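Local coordinates for protein DnaB intein (Synechocystis sp., PDB 1MI8) that probably carries out protein splicing, cutting itself out of a replicative DNA helicase precursor and joining the flanking sequences, at residues Ser1-Leu9 with Ile69-Phe77; Ile21-Ile32 with Ser44-Met52. The protein carries 4 engineered substitutions. All blocks are in the same frame, centred on the assembly; numbering follows the deposited sequence.

Contact 1: residues Ser1-Leu9 with Ile69-Phe77. Engineered in segment 1-9: Ala3 (natural residue Cys).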
ATOM      1  N   SER A   1     -14.650  14.915   3.708  1.00 50.47           N
ATOM      2  CA  SER A   1     -13.496  15.008   4.562  1.00 49.08           C
ATOM      3  C   SER A   1     -12.215  14.572   3.856  1.00 47.71           C
ATOM      4  O   SER A   1     -11.135  14.763   4.425  1.00 48.03           O
ATOM      5  CB  SER A   1     -13.677  14.188   5.850  1.00 49.75           C
ATOM      6  OG  SER A   1     -13.179  12.890   5.711  1.00 49.53           O
ATOM      7  N   GLY A   2     -12.222  14.009   2.692  1.00 44.84           N
ATOM      8  CA  GLY A   2     -10.896  13.795   2.134  1.00 41.19           C
ATOM      9  C   GLY A   2     -10.368  15.083   1.468  1.00 38.95           C
ATOM     10  O   GLY A   2     -10.748  16.211   1.816  1.00 40.10           O
ATOM     11  N   ALA A   3      -9.490  14.834   0.507  1.00 33.99           N
ATOM     12  CA  ALA A   3      -8.933  15.888  -0.359  1.00 29.89           C
ATOM     13  C   ALA A   3      -7.847  15.299  -1.240  1.00 27.00           C
ATOM     14  O   ALA A   3      -7.142  14.353  -0.850  1.00 25.68           O
ATOM     15  CB  ALA A   3      -8.359  17.088   0.474  1.00 30.02           C
ATOM     16  N   ILE A   4      -7.674  15.884  -2.416  1.00 25.32           N
ATOM     17  CA  ILE A   4      -6.680  15.363  -3.348  1.00 25.24           C
ATOM     18  C   ILE A   4      -5.753  16.496  -3.800  1.00 28.03           C
ATOM     19  O   ILE A   4      -6.089  17.674  -3.607  1.00 29.24           O
ATOM     20  CB  ILE A   4      -7.406  14.779  -4.587  1.00 23.85           C
ATOM     21  CG1 ILE A   4      -8.254  15.898  -5.251  1.00 17.48           C
ATOM     22  CG2 ILE A   4      -8.407  13.628  -4.132  1.00 19.53           C
ATOM     23  CD1 ILE A   4      -8.899  15.494  -6.576  1.00 20.82           C
ATOM     24  N   SER A   5      -4.620  16.152  -4.406  1.00 25.30           N
ATOM     25  CA  SER A   5      -3.704  17.169  -4.917  1.00 26.75           C
ATOM     26  C   SER A   5      -4.379  18.061  -5.993  1.00 26.95           C
ATOM     27  O   SER A   5      -5.220  17.602  -6.808  1.00 28.67           O
ATOM     28  CB  SER A   5      -2.431  16.502  -5.513  1.00 26.84           C
ATOM     29  OG  SER A   5      -1.785  17.283  -6.525  1.00 27.74           O
ATOM     30  N   GLY A   6      -3.989  19.332  -5.992  1.00 26.76           N
ATOM     31  CA  GLY A   6      -4.504  20.275  -6.950  1.00 26.43           C
ATOM     32  C   GLY A   6      -4.183  19.905  -8.380  1.00 26.98           C
ATOM     33  O   GLY A   6      -4.830  20.392  -9.286  1.00 25.67           O
ATOM     34  N   ASP A   7      -3.187  19.032  -8.568  1.00 27.99           N
ATOM     35  CA  ASP A   7      -2.762  18.571  -9.890  1.00 28.58           C
ATOM     36  C   ASP A   7      -3.816  17.655 -10.508  1.00 26.78           C
ATOM     37  O   ASP A   7      -3.834  17.455 -11.718  1.00 27.78           O
ATOM     38  CB  ASP A   7      -1.471  17.743  -9.793  1.00 31.23           C
ATOM     39  CG  ASP A   7      -0.332  18.459  -8.999  1.00 37.18           C
ATOM     40  OD1 ASP A   7       0.796  17.924  -8.972  1.00 35.84           O
ATOM     41  OD2 ASP A   7      -0.555  19.530  -8.394  1.00 37.80           O
ATOM     42  N   SER A   8      -4.637  17.045  -9.668  1.00 25.12           N
ATOM     43  CA  SER A   8      -5.636  16.083 -10.165  1.00 22.92           C
ATOM     44  C   SER A   8      -6.542  16.676 -11.265  1.00 22.40           C
ATOM     45  O   SER A   8      -7.098  17.757 -11.155  1.00 23.57           O
ATOM     46  CB  SER A   8      -6.500  15.544  -9.002  1.00 20.37           C
ATOM     47  OG  SER A   8      -5.719  15.083  -7.885  1.00 17.75           O
ATOM     48  N   LEU A   9      -6.669  15.944 -12.340  1.00 21.23           N
ATOM     49  CA  LEU A   9      -7.461  16.368 -13.472  1.00 21.86           C
ATOM     50  C   LEU A   9      -8.918  15.903 -13.391  1.00 23.31           C
ATOM     51  O   LEU A   9      -9.224  14.686 -13.414  1.00 22.40           O
ATOM     52  CB  LEU A   9      -6.809  15.832 -14.733  1.00 23.96           C
ATOM     53  CG  LEU A   9      -5.831  16.687 -15.561  1.00 28.19           C
ATOM     54  CD1 LEU A   9      -5.251  17.764 -14.724  1.00 27.68           C
ATOM     55  CD2 LEU A   9      -4.792  15.812 -16.258  1.00 26.01           C
ATOM     56  N   ILE A  69      -3.217   8.801  -8.775  1.00 19.24           N
ATOM     57  CA  ILE A  69      -3.687  10.027  -8.189  1.00 19.20           C
ATOM     58  C   ILE A  69      -3.010  10.234  -6.843  1.00 19.98           C
ATOM     59  O   ILE A  69      -2.575   9.297  -6.187  1.00 19.56           O
ATOM     60  CB  ILE A  69      -5.261  10.019  -8.042  1.00 18.38           C
ATOM     61  CG1 ILE A  69      -5.741  11.441  -7.798  1.00 16.57           C
ATOM     62  CG2 ILE A  69      -5.741   9.104  -6.822  1.00 16.49           C
ATOM     63  CD1 ILE A  69      -7.310  11.546  -7.757  1.00 18.92           C
ATOM     64  N   LYS A  70      -2.863  11.489  -6.459  1.00 21.21           N
ATOM     65  CA  LYS A  70      -2.254  11.821  -5.203  1.00 21.77           C
ATOM     66  C   LYS A  70      -3.397  12.273  -4.312  1.00 23.10           C
ATOM     67  O   LYS A  70      -4.187  13.137  -4.721  1.00 22.22           O
ATOM     68  CB  LYS A  70      -1.266  12.941  -5.395  1.00 21.84           C
ATOM     69  CG  LYS A  70       0.078  12.488  -5.939  1.00 25.04           C
ATOM     70  CD  LYS A  70       1.035  13.712  -6.012  1.00 27.63           C
ATOM     71  CE  LYS A  70       0.588  14.751  -7.092  1.00 29.14           C
ATOM     72  NZ  LYS A  70       1.441  16.013  -6.899  1.00 32.26           N
ATOM     73  N   ALA A  71      -3.458  11.739  -3.092  1.00 22.03           N
ATOM     74  CA  ALA A  71      -4.592  12.056  -2.210  1.00 22.71           C
ATOM     75  C   ALA A  71      -4.286  11.915  -0.694  1.00 22.35           C
ATOM     76  O   ALA A  71      -3.340  11.219  -0.311  1.00 22.41           O
ATOM     77  CB  ALA A  71      -5.797  11.127  -2.605  1.00 21.69           C
ATOM     78  N   THR A  72      -5.104  12.529   0.165  1.00 22.96           N
ATOM     79  CA  THR A  72      -4.886  12.412   1.632  1.00 24.07           C
ATOM     80  C   THR A  72      -5.210  11.013   2.130  1.00 24.58           C
ATOM     81  O   THR A  72      -5.950  10.249   1.478  1.00 23.41           O
ATOM     82  CB  THR A  72      -5.763  13.425   2.451  1.00 25.26           C
ATOM     83  OG1 THR A  72      -7.141  13.330   2.046  1.00 21.67           O
ATOM     84  CG2 THR A  72      -5.278  14.858   2.201  1.00 24.80           C
ATOM     85  N   ALA A  73      -4.639  10.681   3.278  1.00 24.11           N
ATOM     86  CA  ALA A  73      -4.805   9.383   3.894  1.00 25.09           C
ATOM     87  C   ALA A  73      -6.261   9.066   4.138  1.00 25.60           C
ATOM     88  O   ALA A  73      -6.644   7.896   4.208  1.00 24.18           O
ATOM     89  CB  ALA A  73      -4.045   9.305   5.252  1.00 26.78           C
ATOM     90  N   ASN A  74      -7.064  10.097   4.282  1.00 24.51           N
ATOM     91  CA  ASN A  74      -8.442   9.856   4.573  1.00 26.72           C
ATOM     92  C   ASN A  74      -9.386   9.982   3.355  1.00 25.56           C
ATOM     93  O   ASN A  74     -10.596   9.799   3.507  1.00 25.14           O
ATOM     94  CB  ASN A  74      -8.875  10.787   5.707  1.00 30.80           C
ATOM     95  CG  ASN A  74      -8.872  12.223   5.290  1.00 35.36           C
ATOM     96  OD1 ASN A  74      -7.822  12.638   4.588  1.00 35.55           O
ATOM     97  ND2 ASN A  74      -9.816  12.973   5.593  1.00 39.85           N
ATOM     98  N   HIS A  75      -8.864  10.268   2.160  1.00 24.59           N
ATOM     99  CA  HIS A  75      -9.762  10.373   1.011  1.00 24.52           C
ATOM    100  C   HIS A  75     -10.255   8.972   0.632  1.00 24.23           C
ATOM    101  O   HIS A  75      -9.465   8.028   0.551  1.00 24.17           O
ATOM    102  CB  HIS A  75      -9.069  10.998  -0.202  1.00 26.75           C
ATOM    103  CG  HIS A  75     -10.028  11.618  -1.173  1.00 28.62           C
ATOM    104  ND1 HIS A  75     -10.486  12.909  -1.040  1.00 30.11           N
ATOM    105  CD2 HIS A  75     -10.685  11.099  -2.239  1.00 32.04           C
ATOM    106  CE1 HIS A  75     -11.382  13.166  -1.978  1.00 30.67           C
ATOM    107  NE2 HIS A  75     -11.522  12.083  -2.722  1.00 33.93           N
ATOM    108  N   ARG A  76     -11.548   8.844   0.363  1.00 24.00           N
ATOM    109  CA  ARG A  76     -12.148   7.554  -0.009  1.00 24.72           C
ATOM    110  C   ARG A  76     -12.299   7.204  -1.511  1.00 23.22           C
ATOM    111  O   ARG A  76     -12.587   8.066  -2.364  1.00 23.86           O
ATOM    112  CB  ARG A  76     -13.500   7.464   0.643  1.00 26.20           C
ATOM    113  CG  ARG A  76     -13.407   7.551   2.143  1.00 30.03           C
ATOM    114  CD  ARG A  76     -14.809   7.665   2.746  1.00 32.40           C
ATOM    115  NE  ARG A  76     -14.811   7.123   4.089  1.00 39.05           N
ATOM    116  CZ  ARG A  76     -14.266   7.714   5.152  1.00 39.90           C
ATOM    117  NH1 ARG A  76     -13.663   8.896   5.043  1.00 39.07           N
ATOM    118  NH2 ARG A  76     -14.335   7.110   6.329  1.00 41.57           N
ATOM    119  N   PHE A  77     -12.064   5.924  -1.799  1.00 23.54           N
ATOM    120  CA  PHE A  77     -12.152   5.337  -3.131  1.00 21.19           C
ATOM    121  C   PHE A  77     -13.157   4.188  -3.095  1.00 22.63           C
ATOM    122  O   PHE A  77     -13.409   3.590  -2.026  1.00 20.76           O
ATOM    123  CB  PHE A  77     -10.787   4.803  -3.577  1.00 22.77           C
ATOM    124  CG  PHE A  77      -9.758   5.865  -3.695  1.00 22.48           C
ATOM    125  CD1 PHE A  77      -9.153   6.399  -2.546  1.00 19.35           C
ATOM    126  CD2 PHE A  77      -9.459   6.412  -4.956  1.00 21.66           C
ATOM    127  CE1 PHE A  77      -8.256   7.481  -2.650  1.00 19.78           C
ATOM    128  CE2 PHE A  77      -8.570   7.492  -5.073  1.00 20.04           C
ATOM    129  CZ  PHE A  77      -7.971   8.028  -3.922  1.00 21.21           C
TER
HETATM  130  O   HOH W   1     -13.213  10.957   3.848  1.00 49.19           O
HETATM  131  O   HOH W   2      -3.224  13.743  -8.158  1.00 21.18           O
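Ala3, an engineered substitution for the natural Cys, meets Thr72 and His75 chiefly through its backbone. Ala3 O accepts a hydrogen bond from Thr72 N (2.9 Å). Two residues on, Ser5 N donates to Lys70 O over 3.1 Å. Between these bonds Ile4 and Ala71 form a single backbone bridge.

The packing centres on His75. Its CG stands anti to the backbone N (chi1 -157°), which brings the ring against both Ala3 and Ile4. Ile4 CG2 lies over the middle of one face, 3.6 Å from the ring centroid, a CH-pi contact, and also touches Ala71 CB. At the edge, in the ring plane, Ala3 N is 2.7 Å from His75 ND1. Gly2 CA comes within 3.3 Å of that same nitrogen, where a CB would collide with the ring. With an alanine in place of His75, Ile4 CG2 would probably lose the flat surface it rests on and a gap would open beside the Ala3 amide.

Charged and water-mediated links flank this core. Lys70 NZ forms a salt bridge to Asp7 OD1 (2.9 Å), which it meets from above the carboxylate plane, 60° out of it, and another to Glu134. Ser5 OG accepts from Asp7 N in an ST turn and also bonds Glu134. One water bridges Ser8 OG and Lys70 N; another joins Ser1 OG to Asn74 O, beside a weak bond from Asn74 ND2 to Ser1 O.

Thr72-Ala73-Asn74-His75 matches the TxxH motif of intein block B. Its position against Ala3, the site of the natural Cys, is consistent with the upstream splice junction of an intein, where this motif assists the N-S acyl shift in related proteins.

Contact 2: residues Ile21-Ile32 with Ser44-Met52. Engineered in segment 44-52: Met52 (natural residue Cys).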
ATOM      1  N   ILE A  21      -8.144  20.328 -10.657  1.00 29.68           N
ATOM      2  CA  ILE A  21      -9.103  20.811  -9.662  1.00 30.24           C
ATOM      3  C   ILE A  21      -8.612  22.178  -9.123  1.00 33.63           C
ATOM      4  O   ILE A  21      -9.446  23.055  -8.797  1.00 33.26           O
ATOM      5  CB  ILE A  21      -9.318  19.784  -8.487  1.00 28.10           C
ATOM      6  CG1 ILE A  21     -10.424  20.276  -7.556  1.00 23.21           C
ATOM      7  CG2 ILE A  21      -8.034  19.496  -7.817  1.00 21.98           C
ATOM      8  CD1 ILE A  21     -10.908  19.277  -6.520  1.00 24.42           C
ATOM      9  N   LYS A  22      -7.288  22.366  -9.014  1.00 35.17           N
ATOM     10  CA  LYS A  22      -6.751  23.690  -8.594  1.00 38.50           C
ATOM     11  C   LYS A  22      -7.288  24.776  -9.565  1.00 39.95           C
ATOM     12  O   LYS A  22      -7.786  25.832  -9.139  1.00 39.53           O
ATOM     13  CB  LYS A  22      -5.233  23.734  -8.652  1.00 38.51           C
ATOM     14  CG  LYS A  22      -4.569  25.070  -8.184  1.00 39.37           C
ATOM     15  CD  LYS A  22      -3.475  25.504  -9.175  1.00 42.16           C
ATOM     16  CE  LYS A  22      -2.618  26.718  -8.721  1.00 41.70           C
ATOM     17  NZ  LYS A  22      -1.543  26.286  -7.748  1.00 41.88           N
ATOM     18  N   ASP A  23      -7.206  24.495 -10.861  1.00 40.77           N
ATOM     19  CA  ASP A  23      -7.693  25.419 -11.865  1.00 41.41           C
ATOM     20  C   ASP A  23      -9.196  25.563 -11.832  1.00 42.93           C
ATOM     21  O   ASP A  23      -9.722  26.423 -12.502  1.00 44.66           O
ATOM     22  CB  ASP A  23      -7.260  25.009 -13.268  1.00 41.90           C
ATOM     23  CG  ASP A  23      -5.803  25.299 -13.530  1.00 42.93           C
ATOM     24  OD1 ASP A  23      -5.166  25.970 -12.698  1.00 44.08           O
ATOM     25  OD2 ASP A  23      -5.281  24.860 -14.570  1.00 44.40           O
ATOM     26  N   LEU A  24      -9.912  24.747 -11.065  1.00 42.37           N
ATOM     27  CA  LEU A  24     -11.355  24.907 -11.014  1.00 41.65           C
ATOM     28  C   LEU A  24     -11.831  25.561  -9.705  1.00 41.63           C
ATOM     29  O   LEU A  24     -13.017  25.644  -9.460  1.00 40.78           O
ATOM     30  CB  LEU A  24     -12.063  23.550 -11.172  1.00 40.26           C
ATOM     31  CG  LEU A  24     -11.956  22.826 -12.514  1.00 41.23           C
ATOM     32  CD1 LEU A  24     -12.262  21.347 -12.353  1.00 38.54           C
ATOM     33  CD2 LEU A  24     -12.885  23.491 -13.525  1.00 39.03           C
ATOM     34  N   LEU A  25     -10.912  26.035  -8.885  1.00 42.91           N
ATOM     35  CA  LEU A  25     -11.284  26.617  -7.597  1.00 45.88           C
ATOM     36  C   LEU A  25     -12.366  27.689  -7.667  1.00 47.78           C
ATOM     37  O   LEU A  25     -13.302  27.707  -6.855  1.00 47.69           O
ATOM     38  CB  LEU A  25     -10.045  27.187  -6.921  1.00 45.86           C
ATOM     39  CG  LEU A  25     -10.152  27.634  -5.479  1.00 46.12           C
ATOM     40  CD1 LEU A  25     -10.481  26.437  -4.587  1.00 46.34           C
ATOM     41  CD2 LEU A  25      -8.815  28.266  -5.047  1.00 46.42           C
ATOM     42  N   ASP A  26     -12.242  28.589  -8.636  1.00 49.68           N
ATOM     43  CA  ASP A  26     -13.227  29.648  -8.753  1.00 51.64           C
ATOM     44  C   ASP A  26     -14.225  29.315  -9.840  1.00 53.02           C
ATOM     45  O   ASP A  26     -14.481  30.111 -10.750  1.00 54.31           O
ATOM     46  CB  ASP A  26     -12.539  30.982  -9.024  1.00 52.42           C
ATOM     47  CG  ASP A  26     -11.552  31.348  -7.926  1.00 53.64           C
ATOM     48  OD1 ASP A  26     -11.949  31.247  -6.733  1.00 53.22           O
ATOM     49  OD2 ASP A  26     -10.390  31.735  -8.247  1.00 55.33           O
ATOM     50  N   GLU A  27     -14.795  28.127  -9.740  1.00 52.44           N
ATOM     51  CA  GLU A  27     -15.761  27.708 -10.716  1.00 52.87           C
ATOM     52  C   GLU A  27     -16.845  26.939 -10.013  1.00 52.82           C
ATOM     53  O   GLU A  27     -16.597  26.328  -8.989  1.00 52.23           O
ATOM     54  CB  GLU A  27     -15.090  26.819 -11.744  1.00 53.97           C
ATOM     55  CG  GLU A  27     -14.417  27.552 -12.860  1.00 56.41           C
ATOM     56  CD  GLU A  27     -15.419  28.180 -13.813  1.00 57.97           C
ATOM     57  OE1 GLU A  27     -16.563  27.661 -13.948  1.00 58.31           O
ATOM     58  OE2 GLU A  27     -15.051  29.183 -14.447  1.00 57.45           O
ATOM     59  N   LYS A  28     -18.059  26.996 -10.547  1.00 53.32           N
ATOM     60  CA  LYS A  28     -19.167  26.251  -9.978  1.00 53.01           C
ATOM     61  C   LYS A  28     -20.282  25.961 -10.949  1.00 52.20           C
ATOM     62  O   LYS A  28     -20.408  26.568 -12.016  1.00 52.10           O
ATOM     63  CB  LYS A  28     -19.732  26.923  -8.711  1.00 55.37           C
ATOM     64  CG  LYS A  28     -19.574  28.435  -8.608  1.00 58.07           C
ATOM     65  CD  LYS A  28     -20.319  28.983  -7.364  1.00 60.15           C
ATOM     66  CE  LYS A  28     -21.829  28.659  -7.408  1.00 61.52           C
ATOM     67  NZ  LYS A  28     -22.625  29.291  -6.300  1.00 63.71           N
ATOM     68  N   ASP A  29     -21.064  24.959 -10.589  1.00 51.75           N
ATOM     69  CA  ASP A  29     -22.196  24.538 -11.380  1.00 50.66           C
ATOM     70  C   ASP A  29     -21.863  24.021 -12.756  1.00 48.60           C
ATOM     71  O   ASP A  29     -22.507  24.359 -13.755  1.00 47.89           O
ATOM     72  CB  ASP A  29     -23.216  25.671 -11.443  1.00 53.47           C
ATOM     73  CG  ASP A  29     -23.967  25.817 -10.138  1.00 55.44           C
ATOM     74  OD1 ASP A  29     -23.312  25.891  -9.079  1.00 56.39           O
ATOM     75  OD2 ASP A  29     -25.209  25.843 -10.172  1.00 59.01           O
ATOM     76  N   PHE A  30     -20.839  23.185 -12.794  1.00 45.41           N
ATOM     77  CA  PHE A  30     -20.433  22.556 -14.035  1.00 42.24           C
ATOM     78  C   PHE A  30     -20.613  21.076 -13.780  1.00 40.15           C
ATOM     79  O   PHE A  30     -20.575  20.623 -12.653  1.00 38.97           O
ATOM     80  CB  PHE A  30     -18.991  22.904 -14.379  1.00 40.30           C
ATOM     81  CG  PHE A  30     -18.029  22.656 -13.270  1.00 40.97           C
ATOM     82  CD1 PHE A  30     -17.393  21.418 -13.152  1.00 40.87           C
ATOM     83  CD2 PHE A  30     -17.776  23.643 -12.314  1.00 39.63           C
ATOM     84  CE1 PHE A  30     -16.515  21.150 -12.088  1.00 39.67           C
ATOM     85  CE2 PHE A  30     -16.890  23.388 -11.236  1.00 41.33           C
ATOM     86  CZ  PHE A  30     -16.263  22.123 -11.131  1.00 38.51           C
ATOM     87  N   GLU A  31     -20.839  20.311 -14.821  1.00 39.28           N
ATOM     88  CA  GLU A  31     -21.043  18.918 -14.560  1.00 39.22           C
ATOM     89  C   GLU A  31     -19.787  18.089 -14.532  1.00 35.89           C
ATOM     90  O   GLU A  31     -18.849  18.345 -15.265  1.00 36.05           O
ATOM     91  CB  GLU A  31     -21.997  18.345 -15.587  1.00 41.52           C
ATOM     92  CG  GLU A  31     -23.304  17.941 -14.941  1.00 45.70           C
ATOM     93  CD  GLU A  31     -24.435  18.663 -15.556  1.00 47.28           C
ATOM     94  OE1 GLU A  31     -24.455  18.697 -16.805  1.00 49.65           O
ATOM     95  OE2 GLU A  31     -25.292  19.189 -14.805  1.00 49.68           O
ATOM     96  N   ILE A  32     -19.778  17.095 -13.666  1.00 34.28           N
ATOM     97  CA  ILE A  32     -18.652  16.178 -13.604  1.00 31.41           C
ATOM     98  C   ILE A  32     -19.227  14.776 -13.801  1.00 31.52           C
ATOM     99  O   ILE A  32     -20.427  14.649 -14.022  1.00 32.03           O
ATOM    100  CB  ILE A  32     -17.866  16.330 -12.272  1.00 30.08           C
ATOM    101  CG1 ILE A  32     -18.770  16.268 -11.018  1.00 28.36           C
ATOM    102  CG2 ILE A  32     -17.130  17.666 -12.310  1.00 27.21           C
ATOM    103  CD1 ILE A  32     -19.520  14.904 -10.770  1.00 30.68           C
ATOM    104  N   SER A  44     -23.910  12.145 -15.332  1.00 35.52           N
ATOM    105  CA  SER A  44     -23.466  13.520 -15.206  1.00 35.84           C
ATOM    106  C   SER A  44     -24.019  14.113 -13.885  1.00 33.18           C
ATOM    107  O   SER A  44     -25.143  13.803 -13.471  1.00 30.79           O
ATOM    108  CB  SER A  44     -23.993  14.296 -16.435  1.00 39.30           C
ATOM    109  OG  SER A  44     -24.015  15.700 -16.231  1.00 44.47           O
ATOM    110  N   ALA A  45     -23.237  14.940 -13.194  1.00 32.02           N
ATOM    111  CA  ALA A  45     -23.746  15.531 -11.968  1.00 32.23           C
ATOM    112  C   ALA A  45     -23.105  16.884 -11.747  1.00 34.46           C
ATOM    113  O   ALA A  45     -21.942  17.093 -12.090  1.00 32.83           O
ATOM    114  CB  ALA A  45     -23.496  14.619 -10.774  1.00 33.28           C
ATOM    115  N   LYS A  46     -23.870  17.800 -11.167  1.00 36.17           N
ATOM    116  CA  LYS A  46     -23.387  19.159 -10.921  1.00 39.46           C
ATOM    117  C   LYS A  46     -22.476  19.306  -9.725  1.00 40.23           C
ATOM    118  O   LYS A  46     -22.700  18.692  -8.665  1.00 40.71           O
ATOM    119  CB  LYS A  46     -24.562  20.146 -10.729  1.00 41.79           C
ATOM    120  CG  LYS A  46     -25.095  20.766 -12.026  1.00 44.98           C
ATOM    121  CD  LYS A  46     -26.232  21.782 -11.715  1.00 49.38           C
ATOM    122  CE  LYS A  46     -26.651  22.626 -12.953  1.00 48.47           C
ATOM    123  NZ  LYS A  46     -26.976  21.780 -14.139  1.00 49.56           N
ATOM    124  N   VAL A  47     -21.470  20.160  -9.894  1.00 39.75           N
ATOM    125  CA  VAL A  47     -20.501  20.429  -8.836  1.00 39.20           C
ATOM    126  C   VAL A  47     -21.026  21.676  -8.184  1.00 40.20           C
ATOM    127  O   VAL A  47     -21.232  22.669  -8.871  1.00 39.69           O
ATOM    128  CB  VAL A  47     -19.101  20.732  -9.414  1.00 37.44           C
ATOM    129  CG1 VAL A  47     -18.179  21.328  -8.322  1.00 35.40           C
ATOM    130  CG2 VAL A  47     -18.518  19.456 -10.029  1.00 36.62           C
ATOM    131  N   SER A  48     -21.240  21.637  -6.872  1.00 42.13           N
ATOM    132  CA  SER A  48     -21.770  22.812  -6.183  1.00 44.02           C
ATOM    133  C   SER A  48     -20.674  23.865  -5.986  1.00 44.29           C
ATOM    134  O   SER A  48     -20.873  25.038  -6.303  1.00 43.91           O
ATOM    135  CB  SER A  48     -22.365  22.395  -4.836  1.00 44.57           C
ATOM    136  OG  SER A  48     -21.346  21.836  -4.028  1.00 48.41           O
ATOM    137  N   ARG A  49     -19.526  23.431  -5.455  1.00 43.84           N
ATOM    138  CA  ARG A  49     -18.380  24.307  -5.233  1.00 43.87           C
ATOM    139  C   ARG A  49     -17.057  23.524  -5.108  1.00 43.60           C
ATOM    140  O   ARG A  49     -17.041  22.323  -4.725  1.00 41.67           O
ATOM    141  CB  ARG A  49     -18.579  25.166  -3.974  1.00 44.93           C
ATOM    142  CG  ARG A  49     -17.984  24.617  -2.713  1.00 46.26           C
ATOM    143  CD  ARG A  49     -18.576  25.297  -1.467  1.00 49.27           C
ATOM    144  NE  ARG A  49     -18.035  24.787  -0.203  1.00 48.38           N
ATOM    145  CZ  ARG A  49     -16.987  25.301   0.431  1.00 50.16           C
ATOM    146  NH1 ARG A  49     -16.349  26.364  -0.074  1.00 49.84           N
ATOM    147  NH2 ARG A  49     -16.566  24.740   1.570  1.00 51.16           N
ATOM    148  N   VAL A  50     -15.971  24.232  -5.425  1.00 42.56           N
ATOM    149  CA  VAL A  50     -14.604  23.726  -5.371  1.00 42.96           C
ATOM    150  C   VAL A  50     -13.865  24.537  -4.326  1.00 43.47           C
ATOM    151  O   VAL A  50     -14.064  25.737  -4.256  1.00 44.25           O
ATOM    152  CB  VAL A  50     -13.835  23.957  -6.688  1.00 41.78           C
ATOM    153  CG1 VAL A  50     -12.477  23.281  -6.591  1.00 41.55           C
ATOM    154  CG2 VAL A  50     -14.636  23.471  -7.880  1.00 42.50           C
ATOM    155  N   PHE A  51     -12.988  23.903  -3.551  1.00 43.07           N
ATOM    156  CA  PHE A  51     -12.243  24.611  -2.514  1.00 43.20           C
ATOM    157  C   PHE A  51     -10.952  23.902  -2.074  1.00 43.24           C
ATOM    158  O   PHE A  51     -10.840  22.682  -2.198  1.00 42.22           O
ATOM    159  CB  PHE A  51     -13.150  24.779  -1.311  1.00 43.53           C
ATOM    160  CG  PHE A  51     -13.778  23.507  -0.870  1.00 43.13           C
ATOM    161  CD1 PHE A  51     -13.173  22.707   0.090  1.00 43.62           C
ATOM    162  CD2 PHE A  51     -14.966  23.081  -1.445  1.00 44.12           C
ATOM    163  CE1 PHE A  51     -13.743  21.485   0.473  1.00 44.48           C
ATOM    164  CE2 PHE A  51     -15.549  21.860  -1.074  1.00 44.25           C
ATOM    165  CZ  PHE A  51     -14.938  21.061  -0.118  1.00 43.91           C
ATOM    166  N   MET A  52      -9.979  24.679  -1.625  1.00 42.36           N
ATOM    167  CA  MET A  52      -8.757  24.128  -1.054  1.00 41.53           C
ATOM    168  C   MET A  52      -8.918  23.864   0.439  1.00 41.65           C
ATOM    169  O   MET A  52      -9.717  24.639   1.001  1.00 42.51           O
ATOM    170  CB  MET A  52      -7.576  25.066  -1.308  1.00 41.16           C
ATOM    171  CG  MET A  52      -6.361  24.783  -0.439  1.00 38.41           C
ATOM    172  SD  MET A  52      -5.698  26.271   0.334  1.00 46.08           S
ATOM    173  CE  MET A  52      -5.004  27.111  -1.089  1.00 38.07           C
TER
HETATM  174  O   HOH W   3     -15.842  26.705  -6.701  1.00 30.42           O
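Val47 points straight into segment 21-32. Val47 CB stands over one face of the Phe30 ring, toward its rim, 3.8 Å from the centroid in a CH-pi contact. Val47 CG1, anti to the backbone N (chi1 167°), reaches the rim of the ring at Phe30 CZ, 3.5 Å away. The other branch lies between two partners: Val47 CG2 touches Phe30 CE1 and presses on Ile32 CG2 at 3.2 Å, tighter than usual van der Waals contact.

The backbones around this wedge form part of the antiparallel beta hairpin made by strands 31-36 and 41-63 in the all-beta intein fold. Ile32 and Ala45 form a hydrogen-bonded pair: Ile32 N gives to Ala45 O at 2.7 Å, and Ala45 N returns a bond to Ile32 O. Glu31 and Lys46, the neighbouring non-hydrogen-bonded pair, add a salt bridge in which Lys46 NZ meets Glu31 OE2 at 3.2 Å on the syn side, 24° out of the carboxylate plane. The pairing runs on through hydrogen bonds from Asp29 N to Val47 O and from Val47 N to Phe30 O.

Farther along, Val50 CG2 sits at the edge of the Phe30 ring, 3.9 Å from CZ, while its CG1 packs on Ile21 CG1.

In the fold
Contacts 1 and 2 lie side by side, with centres about 15 Å apart and the probable splice-junction site in contact 1. They touch directly: Ser8 O and Ile21 N lie 2.8 Å apart and Gly6 O and Lys22 N 3.2 Å apart, both probable hydrogen bonds, while Ile21 CG2 packs on Ser5 O. Strand 41-63, which supplies one side of contact 2, pairs with strand 68-71 of contact 1 in the same sheet. Contact 1 is the more central, about 7 Å from the chain centre against 13 Å for contact 2. There the backbone of Ser1 also bonds Ile158, bringing the two chain ends together, as expected for splicing.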